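Local coordinates for protein amidase, hydantoinase/carbamoylase family (Burkholderia vietnamiensis, PDB 5I4M) that probably hydrolyses N-carbamoyl-L-amino acids, using two zinc ions per subunit, and belongs to the peptidase M20 family, at residues V77-R89 with L188-R202. Residues are numbered along the deposited sequence; the frame is centred on the assembly and turned at random. Where two conformers were deposited one is given.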
loop_
_atom_site.group_PDB
_atom_site.type_symbol
_atom_site.label_atom_id
_atom_site.label_comp_id
_atom_site.label_asym_id
_atom_site.label_seq_id
_atom_site.Cartn_x
_atom_site.Cartn_y
_atom_site.Cartn_z
ATOM N N VAL A 77 24.526 31.030 12.970
ATOM C CA VAL A 77 23.605 30.136 12.280
ATOM C C VAL A 77 22.595 30.960 11.493
ATOM O O VAL A 77 22.036 31.933 12.010
ATOM C CB VAL A 77 22.895 29.189 13.265
ATOM C CG1 VAL A 77 22.001 28.215 12.506
ATOM C CG2 VAL A 77 23.930 28.428 14.081
ATOM N N THR A 78 22.355 30.551 10.250
ATOM C CA THR A 78 21.295 31.099 9.420
ATOM C C THR A 78 20.514 29.930 8.834
ATOM O O THR A 78 21.011 28.806 8.751
ATOM C CB THR A 78 21.849 32.004 8.297
ATOM O OG1 THR A 78 22.873 31.306 7.575
ATOM C CG2 THR A 78 22.437 33.305 8.869
ATOM N N VAL A 79 19.268 30.197 8.457
ATOM C CA VAL A 79 18.372 29.196 7.894
ATOM C C VAL A 79 17.743 29.816 6.660
ATOM O O VAL A 79 17.230 30.936 6.732
ATOM C CB VAL A 79 17.282 28.767 8.897
ATOM C CG1 VAL A 79 16.395 27.694 8.278
ATOM C CG2 VAL A 79 17.908 28.274 10.224
ATOM N N ASP A 80 17.800 29.114 5.525
ATOM C CA ASP A 80 17.270 29.722 4.311
ATOM C C ASP A 80 15.808 29.310 4.098
ATOM O O ASP A 80 15.191 28.636 4.928
ATOM C CB ASP A 80 18.181 29.426 3.103
ATOM C CG ASP A 80 18.105 27.979 2.585
ATOM O OD1 ASP A 80 17.186 27.209 2.923
ATOM O OD2 ASP A 80 18.995 27.607 1.782
ATOM N N THR A 81 15.232 29.759 2.978
ATOM C CA THR A 81 13.816 29.552 2.685
ATOM C C THR A 81 13.454 28.097 2.407
ATOM O O THR A 81 12.263 27.768 2.401
ATOM C CB THR A 81 13.410 30.421 1.493
ATOM O OG1 THR A 81 14.365 30.255 0.442
ATOM C CG2 THR A 81 13.379 31.899 1.894
ATOM N N MET A 82 14.424 27.228 2.149
ATOM C CA MET A 82 14.167 25.796 2.050
ATOM C C MET A 82 14.507 25.066 3.339
ATOM O O MET A 82 14.524 23.834 3.351
ATOM C CB MET A 82 14.953 25.179 0.892
ATOM C CG MET A 82 14.333 25.450 -0.492
ATOM S SD MET A 82 12.696 24.700 -0.702
ATOM C CE MET A 82 13.088 22.963 -0.549
ATOM N N GLY A 83 14.794 25.794 4.413
ATOM C CA GLY A 83 15.120 25.150 5.672
ATOM C C GLY A 83 16.536 24.635 5.790
ATOM O O GLY A 83 16.858 23.986 6.794
ATOM N N ASN A 84 17.391 24.891 4.802
ATOM C CA ASN A 84 18.791 24.522 4.927
ATOM C C ASN A 84 19.424 25.335 6.050
ATOM O O ASN A 84 19.157 26.532 6.199
ATOM C CB ASN A 84 19.553 24.769 3.620
ATOM C CG ASN A 84 18.943 24.056 2.426
ATOM O OD1 ASN A 84 18.613 22.876 2.493
ATOM N ND2 ASN A 84 18.816 24.776 1.301
ATOM N N VAL A 85 20.265 24.679 6.846
ATOM C CA VAL A 85 20.849 25.285 8.046
ATOM C C VAL A 85 22.337 25.483 7.802
ATOM O O VAL A 85 23.055 24.517 7.522
ATOM C CB VAL A 85 20.626 24.409 9.286
ATOM C CG1 VAL A 85 21.202 25.095 10.523
ATOM C CG2 VAL A 85 19.155 24.065 9.455
ATOM N N PHE A 86 22.812 26.723 7.956
ATOM C CA PHE A 86 24.205 27.077 7.703
ATOM C C PHE A 86 24.864 27.474 9.018
ATOM O O PHE A 86 24.503 28.488 9.621
ATOM C CB PHE A 86 24.290 28.193 6.667
ATOM C CG PHE A 86 23.652 27.821 5.355
ATOM C CD1 PHE A 86 22.291 28.012 5.145
ATOM C CD2 PHE A 86 24.408 27.243 4.349
ATOM C CE1 PHE A 86 21.701 27.648 3.935
ATOM C CE2 PHE A 86 23.825 26.869 3.143
ATOM C CZ PHE A 86 22.479 27.074 2.934
ATOM N N MET A 87 25.822 26.668 9.453
ATOM C CA MET A 87 26.552 26.894 10.691
ATOM C C MET A 87 27.961 27.335 10.316
ATOM O O MET A 87 28.742 26.545 9.775
ATOM C CB MET A 87 26.540 25.629 11.546
ATOM C CG MET A 87 25.142 25.244 12.019
ATOM S SD MET A 87 24.914 23.496 12.437
ATOM C CE MET A 87 24.599 22.782 10.815
ATOM N N ARG A 88 28.277 28.597 10.595
ATOM C CA ARG A 88 29.434 29.270 10.019
ATOM C C ARG A 88 30.493 29.552 11.078
ATOM O O ARG A 88 30.197 30.148 12.120
ATOM C CB ARG A 88 28.999 30.579 9.359
ATOM C CG ARG A 88 30.105 31.422 8.782
ATOM C CD ARG A 88 29.469 32.577 8.037
ATOM N NE ARG A 88 30.432 33.573 7.581
ATOM C CZ ARG A 88 30.848 33.698 6.324
ATOM N NH1 ARG A 88 30.402 32.871 5.370
ATOM N NH2 ARG A 88 31.718 34.660 6.024
ATOM N N ARG A 89 31.730 29.142 10.798
ATOM C CA ARG A 89 32.889 29.502 11.611
ATOM C C ARG A 89 33.688 30.562 10.862
ATOM O O ARG A 89 34.234 30.287 9.789
ATOM C CB ARG A 89 33.756 28.275 11.910
ATOM C CG ARG A 89 34.963 28.559 12.832
ATOM C CD ARG A 89 35.836 27.320 12.965
ATOM N NE ARG A 89 36.853 27.417 14.013
ATOM C CZ ARG A 89 38.101 27.833 13.824
ATOM N NH1 ARG A 89 38.508 28.224 12.616
ATOM N NH2 ARG A 89 38.942 27.861 14.849
ATOM N N LEU A 188 7.993 23.059 6.890
ATOM C CA LEU A 188 9.056 23.950 7.356
ATOM C C LEU A 188 8.511 24.967 8.361
ATOM O O LEU A 188 9.094 25.179 9.431
ATOM C CB LEU A 188 9.709 24.671 6.166
ATOM C CG LEU A 188 10.641 23.874 5.242
ATOM C CD1 LEU A 188 11.018 24.674 3.975
ATOM C CD2 LEU A 188 11.892 23.429 5.996
ATOM N N ALA A 189 7.397 25.621 8.023
ATOM C CA ALA A 189 6.800 26.564 8.963
ATOM C C ALA A 189 6.387 25.863 10.252
ATOM O O ALA A 189 6.572 26.406 11.348
ATOM C CB ALA A 189 5.603 27.269 8.319
ATOM N N ARG A 190 5.869 24.636 10.145
ATOM C CA ARG A 190 5.382 23.933 11.327
ATOM C C ARG A 190 6.504 23.661 12.318
ATOM O O ARG A 190 6.319 23.838 13.527
ATOM C CB ARG A 190 4.700 22.619 10.936
ATOM C CG ARG A 190 3.969 21.968 12.109
ATOM C CD ARG A 190 3.357 20.642 11.720
ATOM N NE ARG A 190 4.384 19.688 11.324
ATOM C CZ ARG A 190 5.132 19.009 12.188
ATOM N NH1 ARG A 190 4.958 19.186 13.492
ATOM N NH2 ARG A 190 6.054 18.158 11.750
ATOM N N ILE A 191 7.672 23.224 11.832
ATOM C CA ILE A 191 8.775 22.882 12.726
ATOM C C ILE A 191 9.711 24.055 12.969
ATOM O O ILE A 191 10.738 23.888 13.640
ATOM C CB ILE A 191 9.606 21.681 12.216
ATOM C CG1 ILE A 191 10.372 22.020 10.928
ATOM C CG2 ILE A 191 8.719 20.451 12.037
ATOM C CD1 ILE A 191 11.575 21.094 10.701
ATOM N N GLY A 192 9.400 25.231 12.437
ATOM C CA GLY A 192 10.182 26.402 12.765
ATOM C C GLY A 192 11.429 26.593 11.941
ATOM O O GLY A 192 12.329 27.323 12.370
ATOM N N TYR A 193 11.511 25.968 10.763
ATOM C CA TYR A 193 12.664 26.117 9.884
ATOM C C TYR A 193 12.289 26.738 8.541
ATOM O O TYR A 193 12.972 26.513 7.541
ATOM C CB TYR A 193 13.375 24.775 9.692
ATOM C CG TYR A 193 14.271 24.473 10.876
ATOM C CD1 TYR A 193 15.599 24.892 10.901
ATOM C CD2 TYR A 193 13.771 23.822 11.995
ATOM C CE1 TYR A 193 16.419 24.639 12.013
ATOM C CE2 TYR A 193 14.577 23.576 13.098
ATOM C CZ TYR A 193 15.890 23.982 13.102
ATOM O OH TYR A 193 16.664 23.720 14.216
ATOM N N ALA A 194 11.219 27.532 8.503
ATOM C CA ALA A 194 10.932 28.367 7.331
ATOM C C ALA A 194 11.792 29.614 7.457
ATOM O O ALA A 194 11.367 30.641 7.988
ATOM C CB ALA A 194 9.449 28.710 7.242
ATOM N N GLY A 195 13.030 29.517 6.966
ATOM C CA GLY A 195 14.032 30.526 7.237
ATOM C C GLY A 195 13.893 31.771 6.382
ATOM O O GLY A 195 13.121 31.830 5.424
ATOM N N ASP A 196 14.691 32.781 6.744
ATOM C CA ASP A 196 14.621 34.105 6.138
ATOM C C ASP A 196 15.698 34.367 5.097
ATOM O O ASP A 196 15.534 35.288 4.288
ATOM C CB ASP A 196 14.728 35.186 7.219
ATOM C CG ASP A 196 15.975 35.026 8.078
ATOM O OD1 ASP A 196 16.236 33.908 8.568
ATOM O OD2 ASP A 196 16.702 36.018 8.260
ATOM N N ALA A 197 16.792 33.616 5.107
ATOM C CA ALA A 197 17.877 33.874 4.170
ATOM C C ALA A 197 17.519 33.334 2.789
ATOM O O ALA A 197 16.810 32.334 2.678
ATOM C CB ALA A 197 19.167 33.223 4.645
ATOM N N PRO A 198 17.982 33.984 1.722
ATOM C CA PRO A 198 17.712 33.458 0.379
ATOM C C PRO A 198 18.326 32.075 0.218
ATOM O O PRO A 198 19.389 31.774 0.773
ATOM C CB PRO A 198 18.373 34.486 -0.547
ATOM C CG PRO A 198 18.412 35.746 0.259
ATOM C CD PRO A 198 18.658 35.291 1.679
ATOM N N CYS A 199 17.632 31.215 -0.519
ATOM C CA CYS A 199 18.145 29.885 -0.815
ATOM C C CYS A 199 19.044 29.989 -2.039
ATOM O O CYS A 199 18.559 30.226 -3.152
ATOM C CB CYS A 199 17.006 28.900 -1.040
ATOM S SG CYS A 199 17.598 27.213 -1.283
ATOM N N GLY A 200 20.354 29.827 -1.836
ATOM C CA GLY A 200 21.313 30.027 -2.906
ATOM C C GLY A 200 21.668 31.491 -3.091
ATOM O O GLY A 200 21.173 32.383 -2.408
ATOM N N GLY A 201 22.557 31.722 -4.061
ATOM C CA GLY A 201 23.051 33.038 -4.407
ATOM C C GLY A 201 24.487 33.275 -3.981
ATOM O O GLY A 201 25.232 33.965 -4.686
ATOM N N ARG A 202 24.890 32.701 -2.859
ATOM C CA ARG A 202 26.205 32.966 -2.301
ATOM C C ARG A 202 27.238 32.146 -3.057
ATOM O O ARG A 202 27.050 30.944 -3.259
ATOM C CB ARG A 202 26.252 32.585 -0.821
ATOM C CG ARG A 202 25.511 33.503 0.105
ATOM C CD ARG A 202 25.966 33.222 1.515
ATOM N NE ARG A 202 25.575 31.892 1.972
ATOM C CZ ARG A 202 26.380 31.082 2.650
ATOM N NH1 ARG A 202 27.626 31.461 2.916
ATOM N NH2 ARG A 202 25.944 29.901 3.056
HETATM O O HOH W 1 18.598 33.047 9.183
HETATM O O HOH W 2 20.942 29.540 1.111
HETATM O O HOH W 3 14.946 31.971 -1.572
HETATM O O HOH W 4 29.326 34.026 2.576
#
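Ala-197 and Asp-80 bring their backbones together in a single beta bridge, which shows how a chain with little regular structure can be fastened to the turn of a hairpin. The amide N of Ala-197 gives a nearly straight bond to Val-79 O (3.2 Å, 165°), while Thr-81 N to Ala-197 O and Gly-195 N to Asp-80 O are weak, bent bonds. The turn itself is braced by Asp-80. Its OD1 accepts from Met-82 N, making an Asx turn, and from Asn-84 N on the opposite face of the carboxylate; its OD2 takes Asn-84 ND2 at 2.9 Å through the syn lone pair. That carboxylate also lies beside Cys-199, whose SG, swung anti to the backbone N (chi1 -176°), reaches 3.8 Å from Met-82 CG.

Packing is close on the flank nearer helix 184-191. Leu-188 lays CD2 against Gly-83 CA (3.7 Å), where the absence of a side chain leaves room for it. Val-79 CG1 meets the edge of the Tyr-193 ring at CD1 (3.9 Å), and Val-85 CG2 approaches CD1 and CE1 obliquely from the other side of the ring plane; the phenol OH bonds to Asp-64.

Towards Arg-202 the contact becomes looser and wetter. Arg-202 NH2 comes within 3.3 Å of Phe-86 CD2, the guanidinium edge-on to a ring perpendicular to it, but any cation-pi attraction is weak. Arg-202 and Arg-88 both salt-bridge Glu-142 and share a water, held weakly by Arg-88. Elsewhere along the rim, waters join Asp-196 OD1 to Val-79 N, and Thr-81 OG1 to Cys-199 N.

The whole is a beta hairpin, strands 76-79 and 85-89 linked by a type I turn, at the margin of the M20 peptidase sheet and bordered by the segment following a Schellman-capped helix.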